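Local coordinates for putative c-1-tetrahydrofolate synthase, cytoplasmic (Leishmania major, PDB 4A26), which probably catalyses both the oxidation of N5,N10-methylenetetrahydrofolate and the hydrolysis of the resulting methenyl form, as a homodimeric dehydrogenase/cyclohydrolase of one-carbon metabolism, at residues 25-39 with 287-299. Sequence-based numbering, arbitrary orientation.
Sequences KVAALRELYGGRVPG and ENTLEAFKAALGV
Phe293 lies against Pro38 at the centre of this contact, where the C-terminal helix meets the chain that follows the turn after helix 25-32. The phenyl ring, carried away from the backbone N by a chi1 of 172°, reaches across so that the backbone of Val37 and Pro38 covers one face. Pro38 CD sits 4.1 Å from the ring centroid in a CH-pi contact over the face, and Pro38 CG comes to 3.4 Å from Phe293 CD2. The rigid, compact proline ring turns its CB, CG and CD to the aromatic surface, and His97 adds an edge-to-face ring contact. Over the opposite face lies Leu297 CD1, from the same helix as Phe293. Leu29 slides past Phe293 in the opposite direction, its CD1 3.8 Å from Phe293 CE2 and 3.7 Å from Leu290 CD2. The axes of segments 25-32 and 287-297 come no closer than 11.7 Å, at 18°, and these large side chains fill the width between them.

Phe293, Pro38, Leu29 and Leu290 are buried; toward both ends the packing gives way to looser contacts made by the solvent-exposed Lys25 and Arg36. The extended chain of Lys25 crosses Leu290 at about a right angle, laying methylenes on Leu290 CD1 while NZ makes a long salt bridge of 3.7 Å to Glu287 OE2. At the other end Leu297 divides its methyls: CD1 also lies over a face of the Tyr33 ring, and CD2 over the Arg36 guanidinium. That flat group is steadied by a nearly straight bond (170°) from Arg36 NE to Tyr33 O, 3.1 Å long, across a type I' turn whose positive-phi positions are Gly34 and Gly35. Pro38 leads into strand 39-45, so the C-terminal helix packs back on the catalytic region's helix-turn-strand connection, as in the two-domain dehydrogenase/cyclohydrolase fold.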
loop_
_atom_site.group_PDB
_atom_site.type_symbol
_atom_site.label_atom_id
_atom_site.label_comp_id
_atom_site.label_asym_id
_atom_site.label_seq_id
_atom_site.Cartn_x
_atom_site.Cartn_y
_atom_site.Cartn_z
ATOM N N LYS A 25 11.345 -9.887 -27.462
ATOM C CA LYS A 25 12.260 -9.222 -26.523
ATOM C C LYS A 25 13.315 -10.190 -25.989
ATOM O O LYS A 25 14.509 -9.890 -26.018
ATOM C CB LYS A 25 11.491 -8.595 -25.357
ATOM C CG LYS A 25 10.720 -7.335 -25.729
ATOM C CD LYS A 25 9.895 -6.830 -24.556
ATOM C CE LYS A 25 8.933 -5.726 -24.972
ATOM N NZ LYS A 25 8.072 -5.300 -23.829
ATOM N N VAL A 26 12.864 -11.349 -25.518
ATOM C CA VAL A 26 13.764 -12.405 -25.054
ATOM C C VAL A 26 14.756 -12.835 -26.145
ATOM O O VAL A 26 15.916 -13.113 -25.852
ATOM C CB VAL A 26 12.967 -13.631 -24.553
ATOM C CG1 VAL A 26 13.882 -14.830 -24.334
ATOM C CG2 VAL A 26 12.228 -13.287 -23.267
ATOM N N ALA A 27 14.296 -12.879 -27.394
ATOM C CA ALA A 27 15.151 -13.238 -28.531
ATOM C C ALA A 27 16.162 -12.140 -28.852
ATOM O O ALA A 27 17.266 -12.424 -29.313
ATOM C CB ALA A 27 14.301 -13.541 -29.757
ATOM N N ALA A 28 15.774 -10.890 -28.620
ATOM C CA ALA A 28 16.656 -9.747 -28.848
ATOM C C ALA A 28 17.778 -9.702 -27.814
ATOM O O ALA A 28 18.924 -9.408 -28.152
ATOM C CB ALA A 28 15.859 -8.440 -28.827
ATOM N N LEU A 29 17.443 -9.995 -26.557
ATOM C CA LEU A 29 18.430 -9.995 -25.472
ATOM C C LEU A 29 19.424 -11.155 -25.583
ATOM O O LEU A 29 20.561 -11.044 -25.129
ATOM C CB LEU A 29 17.737 -10.032 -24.106
ATOM C CG LEU A 29 16.895 -8.808 -23.733
ATOM C CD1 LEU A 29 16.086 -9.084 -22.470
ATOM C CD2 LEU A 29 17.764 -7.571 -23.550
ATOM N N ARG A 30 18.994 -12.265 -26.175
ATOM C CA ARG A 30 19.882 -13.402 -26.407
ATOM C C ARG A 30 21.095 -13.023 -27.253
ATOM O O ARG A 30 22.226 -13.349 -26.901
ATOM C CB ARG A 30 19.140 -14.533 -27.106
ATOM C CG ARG A 30 18.357 -15.442 -26.191
ATOM C CD ARG A 30 17.567 -16.441 -27.018
ATOM N NE ARG A 30 18.439 -17.181 -27.937
ATOM C CZ ARG A 30 18.624 -18.500 -27.934
ATOM N NH1 ARG A 30 17.981 -19.295 -27.081
ATOM N NH2 ARG A 30 19.452 -19.036 -28.820
ATOM N N GLU A 31 20.845 -12.345 -28.370
ATOM C CA GLU A 31 21.921 -11.900 -29.263
ATOM C C GLU A 31 22.900 -10.998 -28.511
ATOM O O GLU A 31 24.110 -11.214 -28.546
ATOM C CB GLU A 31 21.355 -11.145 -30.476
ATOM C CG GLU A 31 20.472 -11.983 -31.403
ATOM C CD GLU A 31 21.263 -12.987 -32.221
ATOM O OE1 GLU A 31 21.881 -12.576 -33.230
ATOM O OE2 GLU A 31 21.254 -14.186 -31.860
ATOM N N LEU A 32 22.353 -10.009 -27.808
ATOM C CA LEU A 32 23.154 -9.000 -27.121
ATOM C C LEU A 32 23.914 -9.504 -25.892
ATOM O O LEU A 32 24.888 -8.874 -25.485
ATOM C CB LEU A 32 22.262 -7.825 -26.705
ATOM C CG LEU A 32 21.553 -7.048 -27.819
ATOM C CD1 LEU A 32 20.694 -5.950 -27.222
ATOM C CD2 LEU A 32 22.555 -6.465 -28.805
ATOM N N TYR A 33 23.486 -10.619 -25.296
ATOM C CA TYR A 33 24.033 -11.046 -23.999
ATOM C C TYR A 33 24.471 -12.522 -23.925
ATOM O O TYR A 33 24.319 -13.179 -22.895
ATOM C CB TYR A 33 23.047 -10.682 -22.875
ATOM C CG TYR A 33 22.795 -9.188 -22.789
ATOM C CD1 TYR A 33 23.744 -8.334 -22.229
ATOM C CD2 TYR A 33 21.625 -8.624 -23.291
ATOM C CE1 TYR A 33 23.527 -6.958 -22.164
ATOM C CE2 TYR A 33 21.398 -7.255 -23.230
ATOM C CZ TYR A 33 22.350 -6.427 -22.668
ATOM O OH TYR A 33 22.127 -5.067 -22.609
ATOM N N GLY A 34 25.043 -13.022 -25.018
ATOM C CA GLY A 34 25.694 -14.336 -25.029
ATOM C C GLY A 34 24.761 -15.532 -24.986
ATOM O O GLY A 34 25.131 -16.594 -24.482
ATOM N N GLY A 35 23.553 -15.368 -25.518
ATOM C CA GLY A 35 22.566 -16.443 -25.538
ATOM C C GLY A 35 21.905 -16.704 -24.195
ATOM O O GLY A 35 21.205 -17.708 -24.028
ATOM N N ARG A 36 22.119 -15.800 -23.238
ATOM C CA ARG A 36 21.512 -15.917 -21.914
ATOM C C ARG A 36 20.025 -15.598 -21.992
ATOM O O ARG A 36 19.574 -14.903 -22.903
ATOM C CB ARG A 36 22.201 -14.994 -20.906
ATOM C CG ARG A 36 23.531 -15.520 -20.398
ATOM C CD ARG A 36 24.099 -14.619 -19.308
ATOM N NE ARG A 36 24.540 -13.328 -19.839
ATOM C CZ ARG A 36 24.909 -12.284 -19.099
ATOM N NH1 ARG A 36 24.889 -12.349 -17.768
ATOM N NH2 ARG A 36 25.292 -11.158 -19.695
ATOM N N VAL A 37 19.277 -16.098 -21.017
ATOM C CA VAL A 37 17.826 -16.081 -21.081
ATOM C C VAL A 37 17.220 -16.068 -19.676
ATOM O O VAL A 37 17.870 -16.491 -18.722
ATOM C CB VAL A 37 17.327 -17.298 -21.907
ATOM C CG1 VAL A 37 16.230 -18.055 -21.188
ATOM C CG2 VAL A 37 16.885 -16.856 -23.296
ATOM N N PRO A 38 15.979 -15.564 -19.538
ATOM C CA PRO A 38 15.362 -15.526 -18.217
ATOM C C PRO A 38 14.946 -16.902 -17.726
ATOM O O PRO A 38 14.601 -17.775 -18.524
ATOM C CB PRO A 38 14.117 -14.647 -18.417
ATOM C CG PRO A 38 14.243 -14.049 -19.781
ATOM C CD PRO A 38 15.105 -14.978 -20.567
ATOM N N GLY A 39 14.976 -17.080 -16.410
ATOM C CA GLY A 39 14.570 -18.321 -15.782
ATOM C C GLY A 39 13.436 -18.050 -14.817
ATOM O O GLY A 39 13.563 -17.216 -13.923
ATOM N N GLU A 287 6.227 -11.258 -17.947
ATOM C CA GLU A 287 6.742 -9.893 -18.085
ATOM C C GLU A 287 7.511 -9.470 -16.837
ATOM O O GLU A 287 8.611 -8.917 -16.933
ATOM C CB GLU A 287 5.618 -8.897 -18.374
ATOM C CG GLU A 287 6.133 -7.510 -18.744
ATOM C CD GLU A 287 5.435 -6.926 -19.952
ATOM O OE1 GLU A 287 4.198 -6.747 -19.901
ATOM O OE2 GLU A 287 6.128 -6.641 -20.956
ATOM N N ASN A 288 6.920 -9.732 -15.674
ATOM C CA ASN A 288 7.608 -9.568 -14.403
ATOM C C ASN A 288 8.970 -10.254 -14.433
ATOM O O ASN A 288 9.971 -9.671 -14.033
ATOM C CB ASN A 288 6.752 -10.128 -13.254
ATOM C CG ASN A 288 5.753 -9.103 -12.696
ATOM O OD1 ASN A 288 5.475 -8.075 -13.319
ATOM N ND2 ASN A 288 5.209 -9.394 -11.515
ATOM N N THR A 289 9.003 -11.486 -14.934
ATOM C CA THR A 289 10.238 -12.274 -14.985
ATOM C C THR A 289 11.239 -11.748 -16.008
ATOM O O THR A 289 12.444 -11.931 -15.839
ATOM C CB THR A 289 9.949 -13.746 -15.310
ATOM O OG1 THR A 289 8.874 -14.216 -14.491
ATOM C CG2 THR A 289 11.185 -14.603 -15.060
ATOM N N LEU A 290 10.747 -11.115 -17.073
ATOM C CA LEU A 290 11.630 -10.469 -18.046
ATOM C C LEU A 290 12.335 -9.293 -17.376
ATOM O O LEU A 290 13.558 -9.205 -17.410
ATOM C CB LEU A 290 10.853 -9.987 -19.279
ATOM C CG LEU A 290 11.622 -9.838 -20.602
ATOM C CD1 LEU A 290 10.825 -8.970 -21.567
ATOM C CD2 LEU A 290 13.003 -9.261 -20.414
ATOM N N GLU A 291 11.551 -8.406 -16.759
ATOM C CA GLU A 291 12.085 -7.238 -16.047
ATOM C C GLU A 291 13.157 -7.617 -15.030
ATOM O O GLU A 291 14.139 -6.895 -14.873
ATOM C CB GLU A 291 10.965 -6.454 -15.348
ATOM C CG GLU A 291 10.251 -5.446 -16.248
ATOM C CD GLU A 291 9.063 -4.760 -15.564
ATOM O OE1 GLU A 291 9.084 -4.596 -14.315
ATOM O OE2 GLU A 291 8.107 -4.382 -16.290
ATOM N N ALA A 292 12.963 -8.743 -14.344
ATOM C CA ALA A 292 13.957 -9.254 -13.397
ATOM C C ALA A 292 15.257 -9.614 -14.109
ATOM O O ALA A 292 16.336 -9.245 -13.657
ATOM C CB ALA A 292 13.416 -10.468 -12.661
ATOM N N PHE A 293 15.137 -10.341 -15.216
ATOM C CA PHE A 293 16.281 -10.713 -16.053
ATOM C C PHE A 293 16.909 -9.479 -16.695
ATOM O O PHE A 293 18.128 -9.387 -16.825
ATOM C CB PHE A 293 15.834 -11.715 -17.123
ATOM C CG PHE A 293 16.876 -12.020 -18.163
ATOM C CD1 PHE A 293 18.045 -12.673 -17.820
ATOM C CD2 PHE A 293 16.675 -11.676 -19.491
ATOM C CE1 PHE A 293 19.003 -12.969 -18.772
ATOM C CE2 PHE A 293 17.626 -11.970 -20.449
ATOM C CZ PHE A 293 18.793 -12.619 -20.089
ATOM N N LYS A 294 16.066 -8.530 -17.082
ATOM C CA LYS A 294 16.524 -7.263 -17.647
ATOM C C LYS A 294 17.250 -6.461 -16.563
ATOM O O LYS A 294 18.297 -5.870 -16.817
ATOM C CB LYS A 294 15.332 -6.481 -18.218
ATOM C CG LYS A 294 15.642 -5.628 -19.438
ATOM C CD LYS A 294 14.458 -5.581 -20.416
ATOM C CE LYS A 294 13.243 -4.843 -19.860
ATOM N NZ LYS A 294 13.461 -3.371 -19.793
ATOM N N ALA A 295 16.698 -6.473 -15.351
ATOM C CA ALA A 295 17.303 -5.801 -14.202
ATOM C C ALA A 295 18.634 -6.433 -13.799
ATOM O O ALA A 295 19.613 -5.725 -13.565
ATOM C CB ALA A 295 16.345 -5.816 -13.019
ATOM N N ALA A 296 18.664 -7.762 -13.727
ATOM C CA ALA A 296 19.845 -8.500 -13.259
ATOM C C ALA A 296 21.056 -8.353 -14.176
ATOM O O ALA A 296 22.190 -8.458 -13.719
ATOM C CB ALA A 296 19.508 -9.975 -13.079
ATOM N N LEU A 297 20.813 -8.125 -15.464
ATOM C CA LEU A 297 21.889 -7.867 -16.424
ATOM C C LEU A 297 22.421 -6.438 -16.322
ATOM O O LEU A 297 23.601 -6.193 -16.584
ATOM C CB LEU A 297 21.409 -8.123 -17.851
ATOM C CG LEU A 297 21.122 -9.585 -18.197
ATOM C CD1 LEU A 297 20.330 -9.677 -19.493
ATOM C CD2 LEU A 297 22.413 -10.369 -18.292
ATOM N N GLY A 298 21.548 -5.505 -15.941
ATOM C CA GLY A 298 21.897 -4.086 -15.853
ATOM C C GLY A 298 21.198 -3.235 -16.898
ATOM O O GLY A 298 21.424 -2.028 -16.968
ATOM N N VAL A 299 20.347 -3.864 -17.708
ATOM C CA VAL A 299 19.597 -3.168 -18.750
ATOM C C VAL A 299 18.380 -2.466 -18.167
ATOM O O VAL A 299 17.659 -3.040 -17.348
ATOM C CB VAL A 299 19.115 -4.144 -19.838
ATOM C CG1 VAL A 299 18.218 -3.430 -20.847
ATOM C CG2 VAL A 299 20.301 -4.779 -20.528
#